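Local coordinates for protein Cyp101j2 (Sphingobium yanoikuyae, PDB 5KYO) that is a haem-containing cytochrome P450 monooxygenase that probably hydroxylates 1,8-cineole, at residues V85-D90 and T344-M349; F314-S319 and G416-V421. All coordinates share one frame; numbering follows the deposited sequence. Where two conformers were deposited one is given.

Contact 1 (V85-D90 and T344-M349)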
ATOM      1  N   VAL A  85      -4.767   6.102 -18.120  1.00 31.61           N
ATOM      2  CA  VAL A  85      -5.041   5.058 -17.137  1.00 29.89           C
ATOM      3  C   VAL A  85      -5.125   3.687 -17.809  1.00 29.72           C
ATOM      4  O   VAL A  85      -5.934   3.475 -18.722  1.00 34.11           O
ATOM      5  CB  VAL A  85      -6.355   5.318 -16.358  1.00 29.31           C
ATOM      6  CG1 VAL A  85      -6.512   4.291 -15.227  1.00 29.85           C
ATOM      7  CG2 VAL A  85      -6.407   6.732 -15.796  1.00 26.22           C
ATOM      8  N   ALA A  86      -4.279   2.761 -17.365  1.00 25.00           N
ATOM      9  CA  ALA A  86      -4.343   1.385 -17.846  1.00 27.16           C
ATOM     10  C   ALA A  86      -5.491   0.661 -17.145  1.00 31.47           C
ATOM     11  O   ALA A  86      -5.520   0.568 -15.903  1.00 22.14           O
ATOM     12  CB  ALA A  86      -3.040   0.667 -17.615  1.00 26.74           C
ATOM     13  N   LEU A  87      -6.432   0.162 -17.947  1.00 23.61           N
ATOM     14  CA  LEU A  87      -7.670  -0.411 -17.422  1.00 29.55           C
ATOM     15  C   LEU A  87      -7.836  -1.909 -17.679  1.00 28.18           C
ATOM     16  O   LEU A  87      -8.923  -2.469 -17.472  1.00 38.34           O
ATOM     17  CB  LEU A  87      -8.865   0.344 -18.002  1.00 30.03           C
ATOM     18  CG  LEU A  87      -8.972   1.780 -17.473  1.00 32.21           C
ATOM     19  CD1 LEU A  87     -10.122   2.512 -18.105  1.00 30.01           C
ATOM     20  CD2 LEU A  87      -9.126   1.782 -15.957  1.00 33.07           C
ATOM     21  N   ARG A  88      -6.775  -2.558 -18.138  1.00 24.26           N
ATOM     22  CA  ARG A  88      -6.768  -4.016 -18.266  1.00 29.04           C
ATOM     23  C   ARG A  88      -5.564  -4.603 -17.537  1.00 32.27           C
ATOM     24  O   ARG A  88      -4.567  -3.906 -17.306  1.00 29.67           O
ATOM     25  CB  ARG A  88      -6.755  -4.446 -19.735  1.00 29.53           C
ATOM     26  CG  ARG A  88      -7.961  -3.995 -20.541  1.00 39.53           C
ATOM     27  CD  ARG A  88      -9.235  -4.720 -20.130  1.00 45.65           C
ATOM     28  NE  ARG A  88     -10.373  -4.304 -20.950  1.00 51.05           N
ATOM     29  CZ  ARG A  88     -11.119  -3.231 -20.710  1.00 54.13           C
ATOM     30  NH1 ARG A  88     -10.863  -2.453 -19.666  1.00 52.64           N
ATOM     31  NH2 ARG A  88     -12.131  -2.934 -21.513  1.00 62.11           N
ATOM     32  N   SER A  89      -5.646  -5.886 -17.190  1.00 33.67           N
ATOM     33  CA  SER A  89      -4.628  -6.512 -16.340  1.00 38.94           C
ATOM     34  C   SER A  89      -3.240  -6.528 -16.981  1.00 39.25           C
ATOM     35  O   SER A  89      -2.280  -5.980 -16.431  1.00 28.91           O
ATOM     36  CB  SER A  89      -5.039  -7.941 -15.980  1.00 33.73           C
ATOM     37  OG  SER A  89      -3.976  -8.627 -15.334  1.00 32.69           O
ATOM     38  N   ASP A  90      -3.137  -7.164 -18.144  1.00 42.34           N
ATOM     39  CA  ASP A  90      -1.846  -7.330 -18.804  1.00 37.84           C
ATOM     40  C   ASP A  90      -1.189  -5.979 -19.068  1.00 30.96           C
ATOM     41  O   ASP A  90       0.018  -5.819 -18.913  1.00 28.09           O
ATOM     42  CB  ASP A  90      -2.013  -8.114 -20.108  1.00 40.94           C
ATOM     43  CG  ASP A  90      -2.407  -9.558 -19.869  1.00 51.91           C
ATOM     44  OD1 ASP A  90      -1.533 -10.356 -19.471  1.00 58.34           O
ATOM     45  OD2 ASP A  90      -3.592  -9.895 -20.070  1.00 54.97           O
ATOM     46  N   THR A 344      -2.886  -1.477  -9.311  1.00 30.16           N
ATOM     47  CA  THR A 344      -2.869  -2.879  -8.950  1.00 15.26           C
ATOM     48  C   THR A 344      -4.300  -3.415  -8.978  1.00 14.66           C
ATOM     49  O   THR A 344      -4.505  -4.594  -9.188  1.00 21.02           O
ATOM     50  CB  THR A 344      -2.252  -3.117  -7.560  1.00 18.50           C
ATOM     51  OG1 THR A 344      -3.070  -2.496  -6.572  1.00 14.57           O
ATOM     52  CG2 THR A 344      -0.857  -2.486  -7.482  1.00 22.09           C
ATOM     53  N   VAL A 345      -5.265  -2.520  -8.769  1.00 18.66           N
ATOM     54  CA  VAL A 345      -6.690  -2.855  -8.684  1.00 15.88           C
ATOM     55  C   VAL A 345      -7.224  -3.506  -9.955  1.00 21.72           C
ATOM     56  O   VAL A 345      -7.972  -4.483  -9.886  1.00 24.62           O
ATOM     57  CB  VAL A 345      -7.552  -1.597  -8.390  1.00 29.74           C
ATOM     58  CG1 VAL A 345      -9.037  -1.963  -8.282  1.00 22.02           C
ATOM     59  CG2 VAL A 345      -7.068  -0.908  -7.127  1.00 32.40           C
ATOM     60  N   VAL A 346      -6.819  -2.988 -11.114  1.00 20.35           N
ATOM     61  CA  VAL A 346      -7.367  -3.473 -12.383  1.00 25.00           C
ATOM     62  C   VAL A 346      -6.766  -4.816 -12.786  1.00 25.60           C
ATOM     63  O   VAL A 346      -7.256  -5.469 -13.706  1.00 32.40           O
ATOM     64  CB  VAL A 346      -7.170  -2.440 -13.519  1.00 24.69           C
ATOM     65  CG1 VAL A 346      -7.674  -1.087 -13.060  1.00 18.59           C
ATOM     66  CG2 VAL A 346      -5.724  -2.341 -13.922  1.00 24.01           C
ATOM     67  N   VAL A 347      -5.740  -5.251 -12.064  1.00 20.46           N
ATOM     68  CA  VAL A 347      -5.091  -6.526 -12.353  1.00 21.67           C
ATOM     69  C   VAL A 347      -5.933  -7.716 -11.865  1.00 28.65           C
ATOM     70  O   VAL A 347      -6.465  -8.478 -12.680  1.00 28.57           O
ATOM     71  CB  VAL A 347      -3.672  -6.585 -11.730  1.00 30.53           C
ATOM     72  CG1 VAL A 347      -3.082  -7.975 -11.864  1.00 20.79           C
ATOM     73  CG2 VAL A 347      -2.774  -5.561 -12.402  1.00 31.15           C
ATOM     74  N   ALA A 348      -6.090  -7.864 -10.552  1.00 21.52           N
ATOM     75  CA  ALA A 348      -6.827  -9.014 -10.018  1.00 14.75           C
ATOM     76  C   ALA A 348      -8.327  -8.924 -10.274  1.00 26.73           C
ATOM     77  O   ALA A 348      -9.022  -9.935 -10.205  1.00 36.65           O
ATOM     78  CB  ALA A 348      -6.568  -9.167  -8.508  1.00 22.70           C
ATOM     79  N   MET A 349      -8.839  -7.735 -10.580  1.00 24.46           N
ATOM     80  CA  MET A 349     -10.281  -7.595 -10.807  1.00 23.01           C
ATOM     81  C   MET A 349     -10.686  -7.804 -12.257  1.00 25.59           C
ATOM     82  O   MET A 349     -11.884  -7.804 -12.572  1.00 29.99           O
ATOM     83  CB  MET A 349     -10.769  -6.230 -10.337  1.00 21.78           C
ATOM     84  CG  MET A 349     -10.641  -6.024  -8.846  1.00 22.31           C
ATOM     85  SD  MET A 349     -11.711  -7.126  -7.905  1.00 26.68           S
ATOM     86  CE  MET A 349     -10.533  -8.280  -7.247  1.00 20.80           C
TER
HETATM   87  O   HOH W   1      -4.487 -10.950 -13.558  1.00 33.22           O
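The chain leaves strand 83-86 at Leu87 and turns into helix 89-97, whose first residue, Ser89, lies against the short helix 344-348: Ser89 CA and Val347 CA are 4.0 Å apart. In the cytochrome P450 fold these are probably helices B and K', each following a strand of the main mixed sheet; strands 83-86 and 339-343 run parallel there. No hydrogen bond passes directly between the two segments. Val346 fills the bend instead, its CB directed toward residues 85-90. With CG1 anti to its own carbonyl carbon (chi1 -51°), both methyls approach Ala86 O, CG2 being the closer at 3.5 Å. That carbonyl oxygen is buried without a polar partner, so its main company here is hydrocarbon. CG1 also reaches Leu87 CD2, at 4.3 Å, while Trp63 and Met67 of helix 59-69 pack on other parts of Val346. Arg88, the N-cap residue, turns back on its own turn: NH1 bonds to Leu87 O at 2.9 Å, lying above the carbonyl plane, and the oxygen is in the guanidinium plane. Ser89 N is held by Asp350 OD2, just beyond the second segment. A chi1 of 171° swings Ser89 OG away from its backbone N and onto Val347 CG1, 3.6 Å away. One water spans the junction, 3.0 Å from Ser89 OG and donating to Val347 O at 3.3 Å.

Contact 2 (F314-S319 and G416-V421); sequences FPVVSS and GIVGSV. With HEM (protoporphyrin IX containing Fe), chain G.
Val316 O is gripped by Gly419 N, a nearly straight hydrogen bond of 3.0 Å (173°), with a longer CA-H...O contact from Val418 CA beside it; a water 2.7 Å from Val316 O probably donates to it too, though Gly416 O and other acceptors compete for its protons. The partner bond runs the other way, Ser318 N to Ile417 O at 2.9 Å, so Val317 and Val418 form a single antiparallel bridge as a non-hydrogen-bonded pair. In this P450 fold it joins the stretch after helix 303-313 to the turn linking strands 413-414 and 420-421, regions that in relatives commonly help to line the substrate pocket. Beside the bridge, Val316 CG2 meets Val418 CG1 at 3.9 Å, the two side chains crossing at a slant. Val317 lays its branches over the porphyrin face near the rim: CG1, placed anti to the backbone N (chi1 176°), sits above the methyl HEM CMA at 3.7 Å, and CG2 is 3.6 Å from the meso carbon HEM CHB. Shortening this side chain to an alanine would probably open a gap over the porphyrin face at CMA and CHB. Further on, Ser319 OG is hydrogen-bonded to Arg321 NH1, whose neighbour NH2 binds the haem.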
ATOM      1  N   PHE A 314      -8.460  -7.863  -2.322  1.00 21.51           N
ATOM      2  CA  PHE A 314      -8.516  -6.446  -1.971  1.00 14.37           C
ATOM      3  C   PHE A 314      -7.267  -5.627  -2.322  1.00 19.32           C
ATOM      4  O   PHE A 314      -6.617  -5.084  -1.437  1.00 23.95           O
ATOM      5  CB  PHE A 314      -8.793  -6.309  -0.469  1.00 14.32           C
ATOM      6  CG  PHE A 314     -10.109  -6.897  -0.057  1.00 19.35           C
ATOM      7  CD1 PHE A 314     -11.292  -6.269  -0.423  1.00 14.29           C
ATOM      8  CD2 PHE A 314     -10.173  -8.082   0.648  1.00 20.69           C
ATOM      9  CE1 PHE A 314     -12.525  -6.795  -0.065  1.00 17.36           C
ATOM     10  CE2 PHE A 314     -11.416  -8.628   1.015  1.00 18.88           C
ATOM     11  CZ  PHE A 314     -12.587  -7.979   0.649  1.00 16.58           C
ATOM     12  N   PRO A 315      -6.923  -5.548  -3.614  1.00 17.42           N
ATOM     13  CA  PRO A 315      -5.801  -4.679  -3.994  1.00 16.49           C
ATOM     14  C   PRO A 315      -6.136  -3.226  -3.633  1.00 20.72           C
ATOM     15  O   PRO A 315      -7.303  -2.862  -3.738  1.00 16.35           O
ATOM     16  CB  PRO A 315      -5.693  -4.883  -5.507  1.00 18.33           C
ATOM     17  CG  PRO A 315      -7.126  -5.318  -5.929  1.00 16.81           C
ATOM     18  CD  PRO A 315      -7.605  -6.145  -4.779  1.00 14.48           C
ATOM     19  N   VAL A 316      -5.166  -2.430  -3.166  1.00 18.08           N
ATOM     20  CA  VAL A 316      -5.483  -1.070  -2.754  1.00 16.08           C
ATOM     21  C   VAL A 316      -4.633   0.022  -3.433  1.00 19.61           C
ATOM     22  O   VAL A 316      -5.058   1.181  -3.525  1.00 17.43           O
ATOM     23  CB  VAL A 316      -5.350  -0.913  -1.201  1.00 14.32           C
ATOM     24  CG1 VAL A 316      -6.506  -1.616  -0.494  1.00 21.36           C
ATOM     25  CG2 VAL A 316      -3.991  -1.426  -0.686  1.00 14.33           C
ATOM     26  N   VAL A 317      -3.455  -0.341  -3.922  1.00 14.44           N
ATOM     27  CA  VAL A 317      -2.502   0.675  -4.417  1.00 14.46           C
ATOM     28  C   VAL A 317      -2.667   1.010  -5.909  1.00 14.51           C
ATOM     29  O   VAL A 317      -2.818   0.109  -6.744  1.00 22.81           O
ATOM     30  CB  VAL A 317      -1.050   0.243  -4.177  1.00 17.51           C
ATOM     31  CG1 VAL A 317      -0.078   1.260  -4.776  1.00 19.05           C
ATOM     32  CG2 VAL A 317      -0.786   0.092  -2.665  1.00 18.23           C
ATOM     33  N   SER A 318      -2.691   2.313  -6.214  1.00 21.62           N
ATOM     34  CA  SER A 318      -2.617   2.814  -7.587  1.00 17.17           C
ATOM     35  C   SER A 318      -1.367   3.678  -7.778  1.00 19.00           C
ATOM     36  O   SER A 318      -1.308   4.844  -7.377  1.00 25.83           O
ATOM     37  CB  SER A 318      -3.877   3.607  -7.957  1.00 18.75           C
ATOM     38  OG  SER A 318      -5.027   2.790  -7.810  1.00 19.61           O
ATOM     39  N   SER A 319      -0.371   3.094  -8.414  1.00 17.83           N
ATOM     40  CA  SER A 319       0.869   3.800  -8.670  1.00 24.25           C
ATOM     41  C   SER A 319       0.852   4.224 -10.136  1.00 23.53           C
ATOM     42  O   SER A 319       0.044   3.708 -10.924  1.00 20.01           O
ATOM     43  CB  SER A 319       2.071   2.902  -8.327  1.00 18.90           C
ATOM     44  OG  SER A 319       3.301   3.501  -8.653  1.00 19.21           O
ATOM     45  N   GLY A 416      -7.839   6.734  -3.644  1.00 20.49           N
ATOM     46  CA  GLY A 416      -6.655   7.574  -3.536  1.00 14.32           C
ATOM     47  C   GLY A 416      -5.518   6.681  -3.946  1.00 16.43           C
ATOM     48  O   GLY A 416      -5.729   5.621  -4.540  1.00 20.34           O
ATOM     49  N   ILE A 417      -4.289   7.085  -3.654  1.00 18.06           N
ATOM     50  CA  ILE A 417      -3.151   6.242  -3.979  0.50 20.23           C
ATOM     51  C   ILE A 417      -3.279   4.920  -3.229  1.00 17.37           C
ATOM     52  O   ILE A 417      -2.869   3.864  -3.717  1.00 18.29           O
ATOM     53  CB  ILE A 417      -1.817   6.936  -3.644  0.50 22.06           C
ATOM     54  CG1 ILE A 417      -1.602   8.121  -4.583  0.50 18.46           C
ATOM     55  CG2 ILE A 417      -0.652   5.981  -3.773  0.50 26.06           C
ATOM     56  CD1 ILE A 417      -2.065   9.410  -4.019  0.50 15.98           C
ATOM     57  N   VAL A 418      -3.849   4.988  -2.031  1.00 19.43           N
ATOM     58  CA  VAL A 418      -4.205   3.771  -1.305  1.00 19.36           C
ATOM     59  C   VAL A 418      -5.710   3.852  -0.999  1.00 14.27           C
ATOM     60  O   VAL A 418      -6.167   4.718  -0.242  1.00 14.23           O
ATOM     61  CB  VAL A 418      -3.375   3.567  -0.007  1.00 18.05           C
ATOM     62  CG1 VAL A 418      -3.670   2.230   0.564  1.00 16.46           C
ATOM     63  CG2 VAL A 418      -1.858   3.678  -0.303  1.00 16.12           C
ATOM     64  N   GLY A 419      -6.479   2.984  -1.650  1.00 18.22           N
ATOM     65  CA  GLY A 419      -7.913   2.880  -1.395  1.00 16.64           C
ATOM     66  C   GLY A 419      -8.207   2.472   0.030  1.00 18.42           C
ATOM     67  O   GLY A 419      -7.307   1.983   0.725  1.00 18.62           O
ATOM     68  N   SER A 420      -9.460   2.654   0.457  1.00 17.64           N
ATOM     69  CA  SER A 420      -9.880   2.396   1.841  1.00 16.55           C
ATOM     70  C   SER A 420     -11.394   2.224   2.008  1.00 18.71           C
ATOM     71  O   SER A 420     -12.187   2.732   1.218  1.00 17.99           O
ATOM     72  CB  SER A 420      -9.436   3.529   2.765  1.00 19.19           C
ATOM     73  OG  SER A 420      -9.977   4.778   2.354  1.00 23.79           O
ATOM     74  N   VAL A 421     -11.761   1.487   3.051  1.00 20.89           N
ATOM     75  CA  VAL A 421     -13.101   1.512   3.623  1.00 20.46           C
ATOM     76  C   VAL A 421     -13.061   2.650   4.642  1.00 16.21           C
ATOM     77  O   VAL A 421     -12.152   2.708   5.472  1.00 16.18           O
ATOM     78  CB  VAL A 421     -13.477   0.166   4.335  1.00 16.25           C
ATOM     79  CG1 VAL A 421     -14.914   0.183   4.826  1.00 16.43           C
ATOM     80  CG2 VAL A 421     -13.200  -1.040   3.455  1.00 14.08           C
TER
HETATM   81  CHA HEM G 501       6.380  -0.745  -2.814  1.00 24.55           C
HETATM   82  CHB HEM G 501       1.872  -2.241  -1.802  1.00 17.08           C
HETATM   83  CHC HEM G 501       3.203  -2.985   2.841  1.00 14.36           C
HETATM   84  CHD HEM G 501       7.326  -0.620   1.999  1.00 16.53           C
HETATM   85  C1A HEM G 501       5.075  -1.140  -2.992  1.00 14.57           C
HETATM   86  C2A HEM G 501       4.346  -1.222  -4.252  1.00 18.79           C
HETATM   87  C3A HEM G 501       3.089  -1.622  -3.958  1.00 14.57           C
HETATM   88  C4A HEM G 501       2.985  -1.822  -2.521  1.00 16.25           C
HETATM   89  CMA HEM G 501       1.955  -1.869  -4.985  1.00 14.59           C
HETATM   90  CAA HEM G 501       4.872  -0.917  -5.683  1.00 22.38           C
HETATM   91  CBA HEM G 501       4.871   0.576  -6.001  1.00 19.66           C
HETATM   92  CGA HEM G 501       5.285   0.807  -7.435  1.00 19.03           C
HETATM   93  O1A HEM G 501       4.578   0.324  -8.364  1.00 19.37           O
HETATM   94  O2A HEM G 501       6.319   1.487  -7.668  1.00 21.14           O
HETATM   95  C1B HEM G 501       1.862  -2.623  -0.465  1.00 15.14           C
HETATM   96  C2B HEM G 501       0.769  -3.291   0.236  1.00 14.40           C
HETATM   97  C3B HEM G 501       1.143  -3.483   1.518  1.00 14.37           C
HETATM   98  C4B HEM G 501       2.475  -2.952   1.667  1.00 16.28           C
HETATM   99  CMB HEM G 501      -0.590  -3.703  -0.385  1.00 15.40           C
HETATM  100  CAB HEM G 501       0.384  -4.148   2.705  1.00 25.45           C
HETATM  101  CBB HEM G 501      -0.792  -4.776   2.635  1.00 29.98           C
HETATM  102  C1C HEM G 501       4.451  -2.440   3.009  1.00 14.37           C
HETATM  103  C2C HEM G 501       5.252  -2.503   4.216  1.00 20.79           C
HETATM  104  C3C HEM G 501       6.390  -1.833   3.982  1.00 18.90           C
HETATM  105  C4C HEM G 501       6.346  -1.351   2.614  1.00 16.15           C
HETATM  106  CMC HEM G 501       4.782  -3.208   5.506  1.00 20.05           C
HETATM  107  CAC HEM G 501       7.604  -1.571   4.888  1.00 17.02           C
HETATM  108  CBC HEM G 501       7.813  -2.124   6.085  1.00 20.62           C
HETATM  109  C1D HEM G 501       7.448  -0.397   0.647  1.00 22.33           C
HETATM  110  C2D HEM G 501       8.530   0.333   0.007  1.00 14.52           C
HETATM  111  C3D HEM G 501       8.226   0.263  -1.472  1.00 16.37           C
HETATM  112  C4D HEM G 501       6.996  -0.471  -1.610  1.00 22.20           C
HETATM  113  CMD HEM G 501       9.784   1.037   0.593  1.00 14.52           C
HETATM  114  CAD HEM G 501       9.076   0.897  -2.594  1.00 14.61           C
HETATM  115  CBD HEM G 501       9.879  -0.167  -3.345  1.00 22.91           C
HETATM  116  CGD HEM G 501      10.689   0.519  -4.430  1.00 19.75           C
HETATM  117  O1D HEM G 501      11.916   0.274  -4.546  1.00 19.40           O
HETATM  118  O2D HEM G 501      10.087   1.339  -5.170  1.00 19.57           O
HETATM  119  NA  HEM G 501       4.211  -1.519  -1.967  1.00 14.52           N
HETATM  120  NB  HEM G 501       2.876  -2.436   0.452  1.00 17.70           N
HETATM  121  NC  HEM G 501       5.150  -1.745   2.050  1.00 17.95           N
HETATM  122  ND  HEM G 501       6.571  -0.837  -0.335  1.00 15.09           N
HETATM  123 FE   HEM G 501       4.765  -1.788   0.003  1.00 15.85          FE
HETATM  124  O   HOH W   2      -5.796   2.921  -5.510  1.00 22.91           O

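In the fold
From the N terminus the chain first passes 85-90, where a strand of the main sheet gives way to helix 89-97. It then runs through most of the helices to 314-319, at the start of strand 318-323 in the same sheet. Segment 344-349 closes contact 1 across 253 residues; 416-421 closes contact 2 across 96. The segments alternate, so the two loops cross rather than nest. Their centres lie 12 Å apart, and they meet where Thr344 OG1 probably hydrogen-bonds Val317 O, at 2.6 Å. Contact 1 ties the end of strand 83-86 and the start of helix 89-97 to helix 344-348; contact 2 ties the lead-in to strand 318-323, beside the haem, to hairpin 413-414/420-421.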